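Local coordinates for protein glycosyl hydrolase (Streptomyces cattleya, PDB 7LR8) that probably hydrolyses the beta-1,4 linkage of the Man-GlcNAc disaccharide left from N-glycan cores, as a glycoside hydrolase of family 5, subfamily 18, at residues F62-N65 / R66-R70; F56-W59 / P60-Q63; D104-P107 / A108-T112; Y20-N24 / G25-H29. The protein carries 1 engineered substitution. All coordinates share one frame; numbering follows the deposited sequence.

Contact 1: F62-N65 / R66-R70. With EDO (1,2-ethanediol), chain H.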
loop_
_atom_site.group_PDB
_atom_site.type_symbol
_atom_site.label_atom_id
_atom_site.label_comp_id
_atom_site.label_asym_id
_atom_site.label_seq_id
_atom_site.Cartn_x
_atom_site.Cartn_y
_atom_site.Cartn_z
ATOM N N PHE B 62 -2.214 5.815 8.710
ATOM C CA PHE B 62 -1.966 6.156 10.104
ATOM C C PHE B 62 -0.565 5.753 10.557
ATOM O O PHE B 62 0.036 6.443 11.388
ATOM C CB PHE B 62 -3.015 5.496 11.001
ATOM C CG PHE B 62 -4.302 6.256 11.092
ATOM C CD1 PHE B 62 -5.047 6.541 9.953
ATOM C CD2 PHE B 62 -4.765 6.700 12.321
ATOM C CE1 PHE B 62 -6.247 7.251 10.057
ATOM C CE2 PHE B 62 -5.957 7.395 12.422
ATOM C CZ PHE B 62 -6.689 7.675 11.286
ATOM N N GLN B 63 -0.021 4.663 10.020
ATOM C CA GLN B 63 1.278 4.134 10.442
ATOM C C GLN B 63 2.120 3.831 9.201
ATOM O O GLN B 63 2.353 2.666 8.866
ATOM C CB GLN B 63 1.093 2.887 11.310
ATOM C CG GLN B 63 2.362 2.444 12.059
ATOM C CD GLN B 63 2.100 1.293 13.015
ATOM O OE1 GLN B 63 1.119 0.564 12.870
ATOM N NE2 GLN B 63 2.973 1.127 14.005
ATOM N N PRO B 64 2.594 4.868 8.504
ATOM C CA PRO B 64 3.272 4.645 7.212
ATOM C C PRO B 64 4.636 4.013 7.350
ATOM O O PRO B 64 5.160 3.496 6.354
ATOM C CB PRO B 64 3.382 6.057 6.624
ATOM C CG PRO B 64 3.404 6.949 7.862
ATOM C CD PRO B 64 2.407 6.299 8.785
ATOM N N ASN B 65 5.232 4.104 8.528
ATOM C CA ASN B 65 6.468 3.433 8.893
ATOM C C ASN B 65 6.219 2.768 10.234
ATOM O O ASN B 65 5.443 3.274 11.040
ATOM C CB ASN B 65 7.627 4.446 8.960
ATOM C CG ASN B 65 8.920 3.828 9.425
ATOM O OD1 ASN B 65 9.115 3.613 10.613
ATOM N ND2 ASN B 65 9.816 3.544 8.483
ATOM N N ARG B 66 6.852 1.616 10.475
ATOM C CA ARG B 66 6.550 0.872 11.698
ATOM C C ARG B 66 6.688 1.735 12.946
ATOM O O ARG B 66 5.954 1.544 13.925
ATOM C CB ARG B 66 7.458 -0.352 11.819
ATOM C CG ARG B 66 7.190 -1.202 13.059
ATOM C CD ARG B 66 7.940 -2.532 13.019
ATOM N NE ARG B 66 9.384 -2.362 12.864
ATOM C CZ ARG B 66 10.233 -2.218 13.880
ATOM N NH1 ARG B 66 9.780 -2.206 15.128
ATOM N NH2 ARG B 66 11.528 -2.079 13.646
ATOM N N THR B 67 7.607 2.693 12.938
ATOM C CA THR B 67 7.809 3.524 14.114
ATOM C C THR B 67 7.406 4.977 13.880
ATOM O O THR B 67 7.913 5.888 14.538
ATOM C CB THR B 67 9.249 3.415 14.613
ATOM O OG1 THR B 67 10.195 3.801 13.600
ATOM C CG2 THR B 67 9.540 2.003 15.128
ATOM N N LEU B 68 6.447 5.202 12.988
ATOM C CA LEU B 68 5.819 6.513 12.846
ATOM C C LEU B 68 4.306 6.314 12.824
ATOM O O LEU B 68 3.752 5.882 11.818
ATOM C CB LEU B 68 6.299 7.236 11.592
ATOM C CG LEU B 68 5.530 8.515 11.247
ATOM C CD1 LEU B 68 5.547 9.508 12.392
ATOM C CD2 LEU B 68 6.103 9.149 9.998
ATOM N N ILE B 69 3.657 6.615 13.948
ATOM C CA ILE B 69 2.207 6.734 14.027
ATOM C C ILE B 69 1.910 8.227 13.971
ATOM O O ILE B 69 2.269 8.983 14.886
ATOM C CB ILE B 69 1.660 6.094 15.309
ATOM C CG1 ILE B 69 2.041 4.616 15.348
ATOM C CG2 ILE B 69 0.138 6.270 15.390
ATOM C CD1 ILE B 69 1.887 3.996 16.730
ATOM N N ARG B 70 1.290 8.656 12.882
ATOM C CA ARG B 70 1.207 10.071 12.581
ATOM C C ARG B 70 0.322 10.792 13.588
ATOM O O ARG B 70 -0.879 10.479 13.686
ATOM C CB ARG B 70 0.673 10.254 11.171
ATOM C CG ARG B 70 1.709 9.889 10.090
ATOM C CD ARG B 70 1.092 10.028 8.696
ATOM N NE ARG B 70 0.433 11.323 8.537
ATOM C CZ ARG B 70 -0.866 11.502 8.311
ATOM N NH1 ARG B 70 -1.695 10.471 8.199
ATOM N NH2 ARG B 70 -1.339 12.741 8.196
HETATM C C1 EDO H . 11.617 4.223 17.295
HETATM O O1 EDO H . 10.942 3.483 18.312
HETATM C C2 EDO H . 10.663 5.313 16.910
HETATM O O2 EDO H . 9.426 4.650 17.155
#

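Contact 2: F56-W59 / P60-Q63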
loop_
_atom_site.group_PDB
_atom_site.type_symbol
_atom_site.label_atom_id
_atom_site.label_comp_id
_atom_site.label_asym_id
_atom_site.label_seq_id
_atom_site.Cartn_x
_atom_site.Cartn_y
_atom_site.Cartn_z
ATOM N N PHE B 56 -13.377 3.772 10.506
ATOM C CA PHE B 56 -12.252 3.041 9.920
ATOM C C PHE B 56 -11.061 3.918 9.565
ATOM O O PHE B 56 -11.043 4.545 8.488
ATOM C CB PHE B 56 -12.718 2.288 8.681
ATOM C CG PHE B 56 -13.830 1.330 8.954
ATOM C CD1 PHE B 56 -13.557 0.057 9.441
ATOM C CD2 PHE B 56 -15.150 1.694 8.714
ATOM C CE1 PHE B 56 -14.586 -0.833 9.688
ATOM C CE2 PHE B 56 -16.181 0.800 8.977
ATOM C CZ PHE B 56 -15.882 -0.467 9.466
ATOM N N PRO B 57 -10.030 3.933 10.409
ATOM C CA PRO B 57 -8.708 4.384 9.962
ATOM C C PRO B 57 -8.224 3.527 8.806
ATOM O O PRO B 57 -8.605 2.361 8.672
ATOM C CB PRO B 57 -7.816 4.172 11.194
ATOM C CG PRO B 57 -8.725 4.062 12.354
ATOM C CD PRO B 57 -10.077 3.594 11.840
ATOM N N LEU B 58 -7.366 4.110 7.972
ATOM C CA LEU B 58 -6.582 3.352 7.000
ATOM C C LEU B 58 -5.201 3.149 7.616
ATOM O O LEU B 58 -4.456 4.114 7.812
ATOM C CB LEU B 58 -6.482 4.078 5.665
ATOM C CG LEU B 58 -7.724 4.039 4.772
ATOM C CD1 LEU B 58 -7.431 4.687 3.426
ATOM C CD2 LEU B 58 -8.212 2.611 4.584
ATOM N N TRP B 59 -4.880 1.896 7.948
ATOM C CA TRP B 59 -3.650 1.586 8.680
ATOM C C TRP B 59 -2.391 2.143 8.020
ATOM O O TRP B 59 -1.618 2.827 8.714
ATOM C CB TRP B 59 -3.589 0.066 8.884
ATOM C CG TRP B 59 -2.380 -0.439 9.657
ATOM C CD1 TRP B 59 -1.664 0.234 10.626
ATOM C CD2 TRP B 59 -1.782 -1.738 9.548
ATOM N NE1 TRP B 59 -0.645 -0.572 11.099
ATOM C CE2 TRP B 59 -0.688 -1.777 10.445
ATOM C CE3 TRP B 59 -2.042 -2.861 8.754
ATOM C CZ2 TRP B 59 0.117 -2.904 10.590
ATOM C CZ3 TRP B 59 -1.244 -3.983 8.904
ATOM C CH2 TRP B 59 -0.168 -3.992 9.806
ATOM N N PRO B 60 -2.131 1.941 6.716
ATOM C CA PRO B 60 -0.895 2.517 6.142
ATOM C C PRO B 60 -0.860 4.035 6.169
ATOM O O PRO B 60 0.232 4.618 6.174
ATOM C CB PRO B 60 -0.882 1.998 4.694
ATOM C CG PRO B 60 -1.901 0.895 4.640
ATOM C CD PRO B 60 -2.922 1.242 5.681
ATOM N N VAL B 61 -2.020 4.702 6.171
ATOM C CA VAL B 61 -2.022 6.154 6.293
ATOM C C VAL B 61 -1.727 6.578 7.728
ATOM O O VAL B 61 -1.040 7.580 7.964
ATOM C CB VAL B 61 -3.362 6.713 5.788
ATOM C CG1 VAL B 61 -3.467 8.214 6.062
ATOM C CG2 VAL B 61 -3.504 6.425 4.311
ATOM N N PHE B 62 -2.214 5.815 8.710
ATOM C CA PHE B 62 -1.966 6.156 10.104
ATOM C C PHE B 62 -0.565 5.753 10.557
ATOM O O PHE B 62 0.036 6.443 11.388
ATOM C CB PHE B 62 -3.015 5.496 11.001
ATOM C CG PHE B 62 -4.302 6.256 11.092
ATOM C CD1 PHE B 62 -5.047 6.541 9.953
ATOM C CD2 PHE B 62 -4.765 6.700 12.321
ATOM C CE1 PHE B 62 -6.247 7.251 10.057
ATOM C CE2 PHE B 62 -5.957 7.395 12.422
ATOM C CZ PHE B 62 -6.689 7.675 11.286
ATOM N N GLN B 63 -0.021 4.663 10.020
ATOM C CA GLN B 63 1.278 4.134 10.442
ATOM C C GLN B 63 2.120 3.831 9.201
ATOM O O GLN B 63 2.353 2.666 8.866
ATOM C CB GLN B 63 1.093 2.887 11.310
ATOM C CG GLN B 63 2.362 2.444 12.059
ATOM C CD GLN B 63 2.100 1.293 13.015
ATOM O OE1 GLN B 63 1.119 0.564 12.870
ATOM N NE2 GLN B 63 2.973 1.127 14.005
#

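Contact 3: D104-P107 / A108-T112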
loop_
_atom_site.group_PDB
_atom_site.type_symbol
_atom_site.label_atom_id
_atom_site.label_comp_id
_atom_site.label_asym_id
_atom_site.label_seq_id
_atom_site.Cartn_x
_atom_site.Cartn_y
_atom_site.Cartn_z
ATOM N N ASP B 104 -7.100 -4.496 -0.095
ATOM C CA ASP B 104 -6.166 -4.667 1.015
ATOM C C ASP B 104 -5.269 -3.440 1.102
ATOM O O ASP B 104 -4.559 -3.115 0.139
ATOM C CB ASP B 104 -5.298 -5.913 0.822
ATOM C CG ASP B 104 -6.059 -7.211 1.012
ATOM O OD1 ASP B 104 -7.124 -7.221 1.682
ATOM O OD2 ASP B 104 -5.560 -8.234 0.496
ATOM N N PHE B 105 -5.252 -2.801 2.277
ATOM C CA PHE B 105 -4.403 -1.640 2.554
ATOM C C PHE B 105 -3.282 -2.100 3.481
ATOM O O PHE B 105 -3.450 -2.140 4.704
ATOM C CB PHE B 105 -5.229 -0.504 3.156
ATOM C CG PHE B 105 -6.264 0.032 2.200
ATOM C CD1 PHE B 105 -5.911 0.938 1.214
ATOM C CD2 PHE B 105 -7.567 -0.428 2.250
ATOM C CE1 PHE B 105 -6.851 1.412 0.292
ATOM C CE2 PHE B 105 -8.516 0.039 1.344
ATOM C CZ PHE B 105 -8.153 0.960 0.365
ATOM N N LEU B 106 -2.139 -2.456 2.890
ATOM C CA LEU B 106 -1.029 -3.001 3.667
ATOM C C LEU B 106 0.138 -2.033 3.683
ATOM O O LEU B 106 0.519 -1.518 2.624
ATOM C CB LEU B 106 -0.587 -4.346 3.081
ATOM C CG LEU B 106 -1.615 -5.483 3.161
ATOM C CD1 LEU B 106 -1.265 -6.601 2.174
ATOM C CD2 LEU B 106 -1.727 -6.021 4.589
ATOM N N PRO B 107 0.737 -1.759 4.848
ATOM C CA PRO B 107 1.872 -0.830 4.880
ATOM C C PRO B 107 3.064 -1.392 4.118
ATOM O O PRO B 107 3.285 -2.604 4.073
ATOM C CB PRO B 107 2.184 -0.691 6.378
ATOM C CG PRO B 107 0.913 -1.152 7.085
ATOM C CD PRO B 107 0.354 -2.222 6.194
ATOM N N ALA B 108 3.849 -0.485 3.532
ATOM C CA ALA B 108 5.005 -0.902 2.745
ATOM C C ALA B 108 5.987 -1.707 3.580
ATOM O O ALA B 108 6.712 -2.551 3.041
ATOM C CB ALA B 108 5.695 0.326 2.148
ATOM N N TRP B 109 5.991 -1.494 4.894
ATOM C CA TRP B 109 6.930 -2.180 5.770
ATOM C C TRP B 109 6.451 -3.565 6.173
ATOM O O TRP B 109 7.105 -4.210 6.998
ATOM C CB TRP B 109 7.218 -1.323 7.001
ATOM C CG TRP B 109 6.015 -0.747 7.711
ATOM C CD1 TRP B 109 5.405 0.450 7.449
ATOM C CD2 TRP B 109 5.333 -1.311 8.842
ATOM N NE1 TRP B 109 4.371 0.659 8.349
ATOM C CE2 TRP B 109 4.306 -0.408 9.205
ATOM C CE3 TRP B 109 5.497 -2.486 9.591
ATOM C CZ2 TRP B 109 3.428 -0.654 10.273
ATOM C CZ3 TRP B 109 4.641 -2.723 10.663
ATOM C CH2 TRP B 109 3.611 -1.812 10.989
ATOM N N THR B 110 5.342 -4.039 5.603
ATOM C CA THR B 110 4.894 -5.412 5.788
ATOM C C THR B 110 4.982 -6.260 4.523
ATOM O O THR B 110 4.639 -7.444 4.576
ATOM C CB THR B 110 3.440 -5.458 6.305
ATOM O OG1 THR B 110 2.530 -5.032 5.279
ATOM C CG2 THR B 110 3.266 -4.556 7.524
ATOM N N THR B 111 5.404 -5.700 3.385
ATOM C CA THR B 111 5.229 -6.381 2.104
ATOM C C THR B 111 6.537 -6.420 1.315
ATOM O O THR B 111 7.500 -5.709 1.628
ATOM C CB THR B 111 4.110 -5.704 1.277
ATOM O OG1 THR B 111 3.676 -6.578 0.227
ATOM C CG2 THR B 111 4.594 -4.403 0.678
ATOM N N THR B 112 6.528 -7.276 0.272
ATOM C CA THR B 112 7.625 -7.588 -0.657
ATOM C C THR B 112 8.986 -7.637 0.029
ATOM O O THR B 112 9.276 -8.607 0.733
ATOM C CB THR B 112 7.644 -6.621 -1.853
ATOM O OG1 THR B 112 7.873 -5.276 -1.434
ATOM C CG2 THR B 112 6.303 -6.668 -2.599
#

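Contact 4: Y20-N24 / G25-H29. With SO4 (sulfate ion), chain J.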
loop_
_atom_site.group_PDB
_atom_site.type_symbol
_atom_site.label_atom_id
_atom_site.label_comp_id
_atom_site.label_asym_id
_atom_site.label_seq_id
_atom_site.Cartn_x
_atom_site.Cartn_y
_atom_site.Cartn_z
ATOM N N TYR B 20 -19.596 3.707 9.064
ATOM C CA TYR B 20 -19.501 5.032 8.457
ATOM C C TYR B 20 -18.583 4.984 7.237
ATOM O O TYR B 20 -17.370 4.774 7.371
ATOM C CB TYR B 20 -19.015 6.056 9.482
ATOM C CG TYR B 20 -18.732 7.420 8.888
ATOM C CD1 TYR B 20 -19.590 7.981 7.929
ATOM C CD2 TYR B 20 -17.611 8.149 9.282
ATOM C CE1 TYR B 20 -19.317 9.221 7.369
ATOM C CE2 TYR B 20 -17.331 9.390 8.733
ATOM C CZ TYR B 20 -18.189 9.919 7.777
ATOM O OH TYR B 20 -17.909 11.156 7.235
ATOM N N THR B 21 -19.175 5.165 6.044
ATOM C CA THR B 21 -18.428 5.324 4.799
ATOM C C THR B 21 -18.464 6.792 4.386
ATOM O O THR B 21 -19.499 7.275 3.903
ATOM C CB THR B 21 -19.014 4.444 3.687
ATOM O OG1 THR B 21 -20.445 4.498 3.727
ATOM C CG2 THR B 21 -18.576 2.987 3.833
ATOM N N PRO B 22 -17.379 7.548 4.546
ATOM C CA PRO B 22 -17.424 8.984 4.218
ATOM C C PRO B 22 -17.846 9.236 2.779
ATOM O O PRO B 22 -17.321 8.633 1.839
ATOM C CB PRO B 22 -15.985 9.445 4.472
ATOM C CG PRO B 22 -15.486 8.492 5.527
ATOM C CD PRO B 22 -16.092 7.163 5.154
ATOM N N SER B 23 -18.814 10.138 2.608
ATOM C CA SER B 23 -19.381 10.343 1.279
ATOM C C SER B 23 -18.389 11.018 0.340
ATOM O O SER B 23 -18.366 10.718 -0.863
ATOM C CB SER B 23 -20.668 11.162 1.382
ATOM O OG SER B 23 -20.400 12.506 1.751
ATOM N N ASN B 24 -17.564 11.917 0.862
ATOM C CA ASN B 24 -16.559 12.620 0.067
ATOM C C ASN B 24 -15.202 11.970 0.309
ATOM O O ASN B 24 -14.573 12.187 1.350
ATOM C CB ASN B 24 -16.539 14.099 0.428
ATOM C CG ASN B 24 -15.904 14.950 -0.646
ATOM O OD1 ASN B 24 -15.111 14.465 -1.458
ATOM N ND2 ASN B 24 -16.268 16.228 -0.675
ATOM N N GLY B 25 -14.732 11.183 -0.661
ATOM C CA GLY B 25 -13.426 10.560 -0.554
ATOM C C GLY B 25 -13.418 9.129 -0.062
ATOM O O GLY B 25 -12.359 8.483 -0.125
ATOM N N TRP B 26 -14.544 8.618 0.439
ATOM C CA TRP B 26 -14.579 7.256 0.993
ATOM C C TRP B 26 -13.521 7.194 2.100
ATOM O O TRP B 26 -13.205 8.208 2.736
ATOM C CB TRP B 26 -14.405 6.236 -0.139
ATOM C CG TRP B 26 -14.668 4.789 0.222
ATOM C CD1 TRP B 26 -15.864 4.236 0.589
ATOM C CD2 TRP B 26 -13.724 3.708 0.182
ATOM N NE1 TRP B 26 -15.721 2.890 0.811
ATOM C CE2 TRP B 26 -14.413 2.538 0.574
ATOM C CE3 TRP B 26 -12.353 3.623 -0.113
ATOM C CZ2 TRP B 26 -13.788 1.295 0.661
ATOM C CZ3 TRP B 26 -11.724 2.381 -0.024
ATOM C CH2 TRP B 26 -12.444 1.234 0.363
ATOM N N PHE B 27 -12.950 6.023 2.360
ATOM C CA PHE B 27 -11.940 5.960 3.414
ATOM C C PHE B 27 -10.647 6.668 3.048
ATOM O O PHE B 27 -9.799 6.859 3.932
ATOM C CB PHE B 27 -11.674 4.508 3.772
ATOM C CG PHE B 27 -12.895 3.798 4.263
ATOM C CD1 PHE B 27 -13.565 4.251 5.394
ATOM C CD2 PHE B 27 -13.378 2.694 3.595
ATOM C CE1 PHE B 27 -14.707 3.604 5.842
ATOM C CE2 PHE B 27 -14.516 2.036 4.041
ATOM C CZ PHE B 27 -15.175 2.497 5.176
ATOM N N HIS B 28 -10.483 7.076 1.790
ATOM C CA HIS B 28 -9.364 7.937 1.445
ATOM C C HIS B 28 -9.535 9.353 1.982
ATOM O O HIS B 28 -8.650 10.190 1.760
ATOM C CB HIS B 28 -9.162 7.976 -0.071
ATOM C CG HIS B 28 -9.121 6.623 -0.718
ATOM N ND1 HIS B 28 -8.177 5.670 -0.397
ATOM C CD2 HIS B 28 -9.896 6.073 -1.687
ATOM C CE1 HIS B 28 -8.380 4.587 -1.128
ATOM N NE2 HIS B 28 -9.416 4.805 -1.920
ATOM N N HIS B 29 -10.630 9.645 2.698
ATOM C CA HIS B 29 -10.805 10.995 3.218
ATOM C C HIS B 29 -9.732 11.365 4.245
ATOM O O HIS B 29 -9.514 12.556 4.487
ATOM C CB HIS B 29 -12.205 11.166 3.818
ATOM C CG HIS B 29 -12.363 10.583 5.186
ATOM N ND1 HIS B 29 -12.940 11.285 6.221
ATOM C CD2 HIS B 29 -12.043 9.367 5.688
ATOM C CE1 HIS B 29 -12.952 10.532 7.307
ATOM N NE2 HIS B 29 -12.418 9.362 7.010
HETATM S S SO4 J . -19.402 18.078 0.954
HETATM O O1 SO4 J . -18.207 18.870 0.674
HETATM O O2 SO4 J . -19.940 18.466 2.255
HETATM O O3 SO4 J . -20.404 18.320 -0.081
HETATM O O4 SO4 J . -19.053 16.660 0.966
HETATM O O HOH W 1 -15.869 10.095 -2.855
#

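Contact 1: F62-N65 / R66-R70
Gln63 runs along one flank of the bend made by 62-65 and 66-70 to the turn at Arg66, its chain fully extended and its CG anti to the backbone N (chi1 -167°). At the far end its NE2 gives a bent bond to Arg66 O, 3.0 Å away and tilted from the carbonyl plane, while the same nitrogen also serves Gly127 O and OE1 accepts from Trp59 NE1. Ile69 lies obliquely against this chain, its CG1 3.9 Å from Gln63 NE2. An alanine in place of Gln63 is likely to leave Arg66 O without this donor and Trp59 NE1 without its acceptor.

Packing is tightest around the backbones. Arg70 N meets Phe62 O at 2.9 Å in a nearly straight bond, and two CA-H...O contacts add to it: Ile69 CA to Phe62 O and Gln63 CA to Leu68 O, the latter at 3.3 Å. The Pro64 ring packs beside them, with CG 3.9 Å from Arg70 CD, where the arginine chain crosses it at about a right angle on its way to a salt bridge with Asp32 of the second subunit.

The turn end at Arg66 and Thr67 is the looser, more exposed side. There Thr67 OG1 is bonded to Arg312 O of the second subunit, and Arg66 forms a salt bridge with Asp315 of that subunit.

Leu68 N closes on Asn65 O at 2.9 Å from above the carbonyl plane, and Asn65 OD1 takes Thr67 N at 2.9 Å. Asn65 to Leu68 is thus a type I beta turn carrying an Asx turn at its first residue.

Contact 2: F56-W59 / P60-Q63
Pro57 sets its CB over the centre of the Phe62 ring, 3.6 Å from the ring centroid and only 11° off the normal, a CH-pi contact in which the proline knob faces the flat of the phenyl. The ring is brought beneath the knob by a first torsion that sets Phe62 CG beside its own backbone N (chi1 -83°). A smaller fit lies beyond it, where Leu58 CB rests against Val61 CG2 at 4.0 Å. Pro60 CD lies against Trp59 CB, 3.5 Å away, as its ring follows directly on the tryptophan.

Leu58 occupies the N-cap, and its carbonyl faces the first turn. Leu58 O accepts from Phe62 N at 3.0 Å, and more weakly from Val61 N. Pro60 is tolerated in this first turn, where its missing N-H costs no helix bond. One residue on, Gln63 N bonds to Trp59 O at 2.8 Å.

At the other flank the Trp59 and Gln63 side chains run side by side and point the same way, ring and amide planes 58° apart. Trp59 NE1 gives a nearly straight bond to Gln63 OE1, 2.7 Å long, with the oxygen at the edge of the indole and in its plane. This bond probably limits rotation of the indole and of the amide together.

The whole turn follows strand 52-55 of the beta/alpha barrel. Helix 122-139 covers it through Tyr131, which touches Pro57, Trp59, Phe62 and Gln63; Trp30 meets Phe62 edge-to-face, Leu58 leans on Leu100 of strand 99-100, and Pro57 on Val93 of strand 90-94.

Contact 3: D104-P107 / A108-T112
The Trp109 indole carries Pro107 on one face, with CB 3.5 Å from the centroid of the five-membered ring and 23° off its normal, a CH-pi contact shifted toward the ring nitrogen. Thr110 CG2 lies over the same face, 3.7 Å above the plane and out toward the rim. The indole N-H is used by Gln63 O, and Arg66 touches the ring as well. Folding back over Pro107 depends on a first torsion that puts Trp109 CG between its backbone N and carbonyl carbon (chi1 48°). A serine at Trp109 would probably leave Pro107 without its aromatic floor and Gln63 O without the indole donor.

The carbonyl of Pro107 makes the polar part of the contact. It accepts twice from Thr110: from OG1 at 2.8 Å, in the carbonyl plane on a lone pair, and from Thr110 N at 2.9 Å, above that plane. This closes the short 3-10 turn of 108-110. Pro107 also packs on Trp59 and Pro60.

Because the threonine hydroxyl acts as donor here, Pro107 O is gripped by two groups of a single residue, consistent with a turn whose side-chain rotation and backbone are fixed together.

Contact 4: Y20-N24 / G25-H29
Pro22 and Trp26 meet across a bend with two successive residues of positive phi, Gly25 (97°) and then Trp26 (57°), the second a rare setting for a residue with a side chain. At Gly25 a CB would run into Asn24 O, so glycine is the residue the backbone can take. Trp26 N makes a weak bond to Pro22 O at 3.1 Å, and Trp26 CA adds a CA-H...O contact to the same oxygen.

Pro22 is the wedge of the contact. Its CG stands 3.5 Å from the centroid of the His29 ring and 9° off the normal, a CH-pi contact; the two side chains cross at about a right angle. His29 reaches it because CG lies between its backbone N and carbonyl carbon. The same CG of Pro22 sits over one face of the Tyr20 ring, toward its rim, and Pro22 CD touches Phe27 CD1 at 3.9 Å. The buried hydroxyls of Tyr20 and Ser23 are both satisfied by Asp41. At the edge of the Phe27 ring, Tyr20 O comes 3.3 Å from CE1, and Thr21 CG2 packs 3.7 Å from Phe27 CZ.

The outer side is wet. A water accepts from Gly25 N at 2.7 Å and donates to Ser23 O, bridging the turn. Asn24 ND2 gives a bond of 3.3 Å to O4 of a sulfate, probably from the crystallisation liquor, which Arg330 also holds.

The side chain of Trp26 is about 6 Å from the bound mannose. With one weak direct bond between the two segments, the loop's shape probably rests on proline-ring packing, backbone angles and the bridging water.

From the N terminus, contact 4 comes first, closing the bend after strand 15-19. Contact 2 follows strand 52-55 and runs straight into contact 1, sharing Phe62 and Gln63, so that the short helix 59-62 and the turn before helix 71-86 form one continuous unit. Contact 3, in the loop after strand 103-104, comes later in the chain and folds back on both: Trp109 reaches Gln63 O, and Pro107 packs on Trp59. No contact nests inside another. Contact 4 joins the group through Phe27 against Phe56 and Leu58, and His28 against Phe105. Together they tie the loops following successive barrel strands, while contacts 1 and 3, and contact 4 through His28, also meet the second subunit.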